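Local coordinates for protein hydrolase, NUDIX family (Clostridium perfringens ATCC 13124, PDB 3F6A) that probably hydrolyses nucleoside diphosphates linked to another moiety, or related pyrophosphates, as a NUDIX-type hydrolase, at residues 28-33 / 121-126; 84-89 / 141-146. All coordinates share one frame; numbering follows the deposited sequence.

Contact 1 (28-33 / 121-126); sequences KKMLPL and ILKWYS
Met-30, modelled as selenomethionine, wraps the end of its side chain round the hydroxyl of Tyr-125. Its CE lies 3.3 Å from Tyr-125 OH, near the ring plane at the edge of the phenol, and its CG comes almost as close, 3.4 Å from Tyr-125 OH. Both carbons can meet one oxygen because the methionine chain folds at chi2 (-50°) and again at chi3 (-76°), curling back instead of running straight out. The same methyl stands 4.2 Å from CE2 of the Tyr-125 ring, so it packs against both the phenol oxygen and the ring edge beside it, by van der Waals contact. This half is buried, and Asn-135 and Ile-136, in the connection before helix 138-150, also pack against Met-30.

Away from the hydroxyl the fit is looser. Lys-123, beside the tyrosine, crosses the methionine at about a right angle and offers CB and CG, each 4.2 Å from Met-30 CE, while its chain goes on into an exposed setting. Ile-121, also exposed, merely skirts the contact, its carbonyl O 4.3 Å from Met-30 CE and across the methyl from the hydroxyl.

Strands 30-36 and 122-125 are not direct neighbours: strand 18-23 pairs antiparallel with each of them. Met-30 and Tyr-125 meet across that strand, within the mixed, curled beta-sheet of a NUDIX domain.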
# COMPACT_ATOMS: atom_id res chain seq x y z
N LYS A 28 23.39 4.86 13.77
CA LYS A 28 23.19 6.23 14.23
C LYS A 28 22.42 7.09 13.22
O LYS A 28 23.03 7.80 12.42
CB LYS A 28 24.55 6.87 14.52
CG LYS A 28 24.58 7.80 15.73
CD LYS A 28 25.99 8.37 15.95
CE LYS A 28 26.11 9.06 17.31
NZ LYS A 28 25.14 10.18 17.48
N LYS A 29 21.09 7.01 13.26
CA LYS A 29 20.25 7.79 12.36
C LYS A 29 18.82 7.85 12.91
O LYS A 29 18.31 6.87 13.45
CB LYS A 29 20.22 7.14 10.97
CG LYS A 29 19.52 5.79 10.95
CD LYS A 29 19.21 5.31 9.54
CE LYS A 29 20.45 4.85 8.81
NZ LYS A 29 20.08 4.11 7.57
N MSE A 30 18.18 9.01 12.76
CA MSE A 30 16.81 9.17 13.23
C MSE A 30 15.82 8.56 12.23
O MSE A 30 15.91 8.81 11.02
CB MSE A 30 16.49 10.65 13.43
CG MSE A 30 17.35 11.32 14.50
SE MSE A 30 17.39 10.35 16.18
CE MSE A 30 15.65 10.84 16.83
N LEU A 31 14.88 7.76 12.73
CA LEU A 31 13.89 7.11 11.88
C LEU A 31 12.52 7.08 12.54
O LEU A 31 12.40 7.23 13.77
CB LEU A 31 14.30 5.68 11.57
CG LEU A 31 15.60 5.43 10.78
CD1 LEU A 31 15.86 3.93 10.75
CD2 LEU A 31 15.48 6.00 9.37
N PRO A 32 11.46 6.90 11.74
CA PRO A 32 10.12 6.85 12.34
C PRO A 32 10.01 5.50 13.01
O PRO A 32 10.86 4.63 12.79
CB PRO A 32 9.21 6.97 11.13
CG PRO A 32 10.00 6.29 10.05
CD PRO A 32 11.38 6.85 10.28
N LEU A 33 8.99 5.31 13.83
CA LEU A 33 8.79 4.03 14.48
C LEU A 33 8.40 3.03 13.39
O LEU A 33 7.95 3.43 12.31
CB LEU A 33 7.67 4.12 15.52
CG LEU A 33 7.78 5.25 16.55
CD1 LEU A 33 6.78 5.02 17.69
CD2 LEU A 33 9.20 5.30 17.09
N ILE A 121 16.08 6.71 22.62
CA ILE A 121 16.27 8.10 22.22
C ILE A 121 15.16 8.48 21.24
O ILE A 121 15.21 8.12 20.07
CB ILE A 121 17.62 8.31 21.53
CG1 ILE A 121 18.75 7.82 22.43
CG2 ILE A 121 17.82 9.79 21.22
CD1 ILE A 121 20.13 7.87 21.80
N LEU A 122 14.16 9.18 21.75
CA LEU A 122 13.02 9.62 20.94
C LEU A 122 12.94 11.14 21.00
O LEU A 122 13.01 11.73 22.08
CB LEU A 122 11.72 9.01 21.47
CG LEU A 122 11.46 7.51 21.26
CD1 LEU A 122 12.48 6.68 21.99
CD2 LEU A 122 10.06 7.18 21.75
N LYS A 123 12.78 11.77 19.84
CA LYS A 123 12.70 13.22 19.80
C LYS A 123 11.55 13.72 18.93
O LYS A 123 11.20 13.10 17.94
CB LYS A 123 14.02 13.79 19.28
CG LYS A 123 15.24 13.40 20.12
CD LYS A 123 16.47 14.19 19.71
CE LYS A 123 16.27 15.68 19.92
NZ LYS A 123 17.46 16.48 19.50
N TRP A 124 10.97 14.84 19.33
CA TRP A 124 9.88 15.44 18.57
C TRP A 124 10.45 16.59 17.76
O TRP A 124 11.26 17.37 18.26
CB TRP A 124 8.77 15.94 19.50
CG TRP A 124 8.04 14.84 20.22
CD1 TRP A 124 8.35 14.31 21.45
CD2 TRP A 124 6.89 14.14 19.76
NE1 TRP A 124 7.44 13.33 21.78
CE2 TRP A 124 6.54 13.20 20.76
CE3 TRP A 124 6.11 14.21 18.60
CZ2 TRP A 124 5.44 12.34 20.63
CZ3 TRP A 124 5.01 13.36 18.47
CH2 TRP A 124 4.69 12.44 19.48
N TYR A 125 10.02 16.70 16.50
CA TYR A 125 10.52 17.75 15.62
C TYR A 125 9.45 18.66 15.06
O TYR A 125 8.39 18.20 14.62
CB TYR A 125 11.29 17.12 14.46
CG TYR A 125 12.49 16.31 14.86
CD1 TYR A 125 13.78 16.84 14.73
CD2 TYR A 125 12.35 15.02 15.35
CE1 TYR A 125 14.89 16.09 15.09
CE2 TYR A 125 13.45 14.27 15.71
CZ TYR A 125 14.72 14.81 15.57
OH TYR A 125 15.82 14.06 15.93
N SER A 126 9.74 19.95 15.05
CA SER A 126 8.84 20.95 14.51
C SER A 126 9.15 21.03 13.02
O SER A 126 10.19 20.53 12.58
CB SER A 126 9.12 22.31 15.14
OG SER A 126 10.45 22.72 14.83

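Contact 2 (84-89 / 141-146); sequences PIHTIL and LVMATE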
# COMPACT_ATOMS: atom_id res chain seq x y z
N PRO A 84 -1.65 2.40 2.96
CA PRO A 84 -0.47 3.17 3.34
C PRO A 84 -0.44 4.48 2.56
O PRO A 84 -1.09 4.59 1.52
CB PRO A 84 0.69 2.25 2.94
CG PRO A 84 0.13 1.46 1.79
CD PRO A 84 -1.28 1.15 2.28
N ILE A 85 0.29 5.47 3.07
CA ILE A 85 0.41 6.77 2.41
C ILE A 85 1.42 6.63 1.28
O ILE A 85 1.25 7.17 0.19
CB ILE A 85 0.94 7.87 3.38
CG1 ILE A 85 0.06 7.96 4.63
CG2 ILE A 85 0.96 9.21 2.65
CD1 ILE A 85 -1.37 8.40 4.36
N HIS A 86 2.48 5.88 1.56
CA HIS A 86 3.54 5.64 0.59
C HIS A 86 4.07 4.23 0.75
O HIS A 86 3.90 3.60 1.80
CB HIS A 86 4.70 6.61 0.80
CG HIS A 86 4.37 8.04 0.55
ND1 HIS A 86 3.90 8.50 -0.66
CD2 HIS A 86 4.48 9.13 1.34
CE1 HIS A 86 3.73 9.81 -0.61
NE2 HIS A 86 4.08 10.22 0.60
N THR A 87 4.71 3.74 -0.31
CA THR A 87 5.31 2.42 -0.31
C THR A 87 6.76 2.60 -0.78
O THR A 87 7.02 3.08 -1.88
CB THR A 87 4.56 1.46 -1.26
OG1 THR A 87 3.22 1.28 -0.79
CG2 THR A 87 5.25 0.12 -1.32
N ILE A 88 7.69 2.20 0.08
CA ILE A 88 9.11 2.34 -0.22
C ILE A 88 9.92 1.04 -0.14
O ILE A 88 9.65 0.18 0.70
CB ILE A 88 9.74 3.38 0.73
CG1 ILE A 88 9.06 4.73 0.52
CG2 ILE A 88 11.25 3.47 0.51
CD1 ILE A 88 9.51 5.80 1.50
N LEU A 89 10.90 0.91 -1.02
CA LEU A 89 11.76 -0.27 -1.03
C LEU A 89 13.04 0.05 -0.26
O LEU A 89 13.81 0.94 -0.65
CB LEU A 89 12.09 -0.69 -2.46
CG LEU A 89 12.99 -1.94 -2.60
CD1 LEU A 89 12.29 -3.16 -2.01
CD2 LEU A 89 13.31 -2.16 -4.08
N LEU A 141 13.08 13.26 6.18
CA LEU A 141 12.78 14.66 6.43
C LEU A 141 11.54 15.07 5.65
O LEU A 141 10.71 15.83 6.13
CB LEU A 141 13.94 15.56 6.01
CG LEU A 141 15.20 15.55 6.89
CD1 LEU A 141 16.26 16.46 6.28
CD2 LEU A 141 14.84 16.03 8.29
N VAL A 142 11.43 14.55 4.43
CA VAL A 142 10.29 14.87 3.58
C VAL A 142 8.98 14.29 4.12
O VAL A 142 7.98 14.99 4.22
CB VAL A 142 10.51 14.35 2.15
CG1 VAL A 142 9.24 14.48 1.34
CG2 VAL A 142 11.63 15.13 1.49
N MSE A 143 8.99 13.00 4.46
CA MSE A 143 7.77 12.38 4.97
C MSE A 143 7.33 12.93 6.31
O MSE A 143 6.13 13.05 6.58
CB MSE A 143 7.95 10.86 5.04
CG MSE A 143 8.10 10.23 3.65
SE MSE A 143 8.06 8.31 3.61
CE MSE A 143 9.81 7.97 4.30
N ALA A 144 8.28 13.30 7.16
CA ALA A 144 7.95 13.86 8.46
C ALA A 144 7.26 15.20 8.24
O ALA A 144 6.34 15.57 8.97
CB ALA A 144 9.22 14.03 9.29
N THR A 145 7.72 15.92 7.22
CA THR A 145 7.14 17.22 6.89
C THR A 145 5.75 17.04 6.30
O THR A 145 4.84 17.81 6.61
CB THR A 145 8.04 17.97 5.89
OG1 THR A 145 9.33 18.15 6.48
CG2 THR A 145 7.45 19.33 5.54
N GLU A 146 5.58 16.03 5.46
CA GLU A 146 4.27 15.77 4.88
C GLU A 146 3.31 15.40 6.01
O GLU A 146 2.17 15.85 6.04
CB GLU A 146 4.31 14.61 3.88
CG GLU A 146 5.23 14.82 2.69
CD GLU A 146 5.09 13.71 1.67
OE1 GLU A 146 4.63 12.60 2.06
OE2 GLU A 146 5.46 13.92 0.50
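Ile-88 meets Met-143 end to end: CD1 of the isoleucine is 3.6 Å from CE of the selenomethionine and equally close to its SE. Met-143 runs extended through chi2 and bends only at chi3, which lays both selenium and methyl against that one branch of Ile-88. Phe-12 of strand 7-15 and Tyr-104 of strand 98-106 also touch Met-143, and this apolar part is buried.

Beside it, one turn further along the helix, a polar pair spans the same gap. His-86 NE2 donates to Glu-146 OE1 over 2.8 Å, with an N-H...O angle of 153°. The oxygen sits at the ring edge, close to the imidazole plane, and receives the bond on its syn lone pair, while the carboxylate is turned 41° against the ring. CG2 of Ile-85 sits over the rim of one imidazole face, 3.7 Å above the plane of the His-86 ring. Ile-85 and His-86 both stand opposite Val-102 in a classic beta bulge, and both side chains leave the backbone toward the helix.

Strand 86-89 and helix 141-146 run nearly antiparallel, at 168°, with their axes 12.4 Å apart, a gap filled by these long side chains. Beyond the strand, Ile-88 and Leu-89 pair antiparallel with a strand of the second subunit, so the sheet continues through the dimer.

Glu-146 OE1 is also hydrogen-bonded to Tyr-104 OH, and two partners therefore grip one carboxylate oxygen. Its other oxygen, OE2, lies close to Asp-66 of the second subunit, which could raise the glutamate's proton affinity, while the two hydrogen bonds would tend to offset that; the acidic surroundings would probably make His-86 more basic.

From the N terminus, the chain first lays down residues 28-33, at the start of strand 30-36, then passes through helix 43-55 and the excursion containing helix 67-75 before reaching 84-89. Strand 98-106 follows, and only at 121-126 does contact 1 close its loop of 87 intervening residues. A short connection leads to helix 138-150, where 141-146 closes contact 2 over 51 residues. The segments alternate, so the two loops cross rather than nest. The contacts do not touch: their centres lie about 14 Å apart, their nearest atoms about 6 Å. Contact 1 ties together two strands of the sheet, whereas contact 2 fastens the C-terminal helix to another strand of that sheet, at the subunit interface.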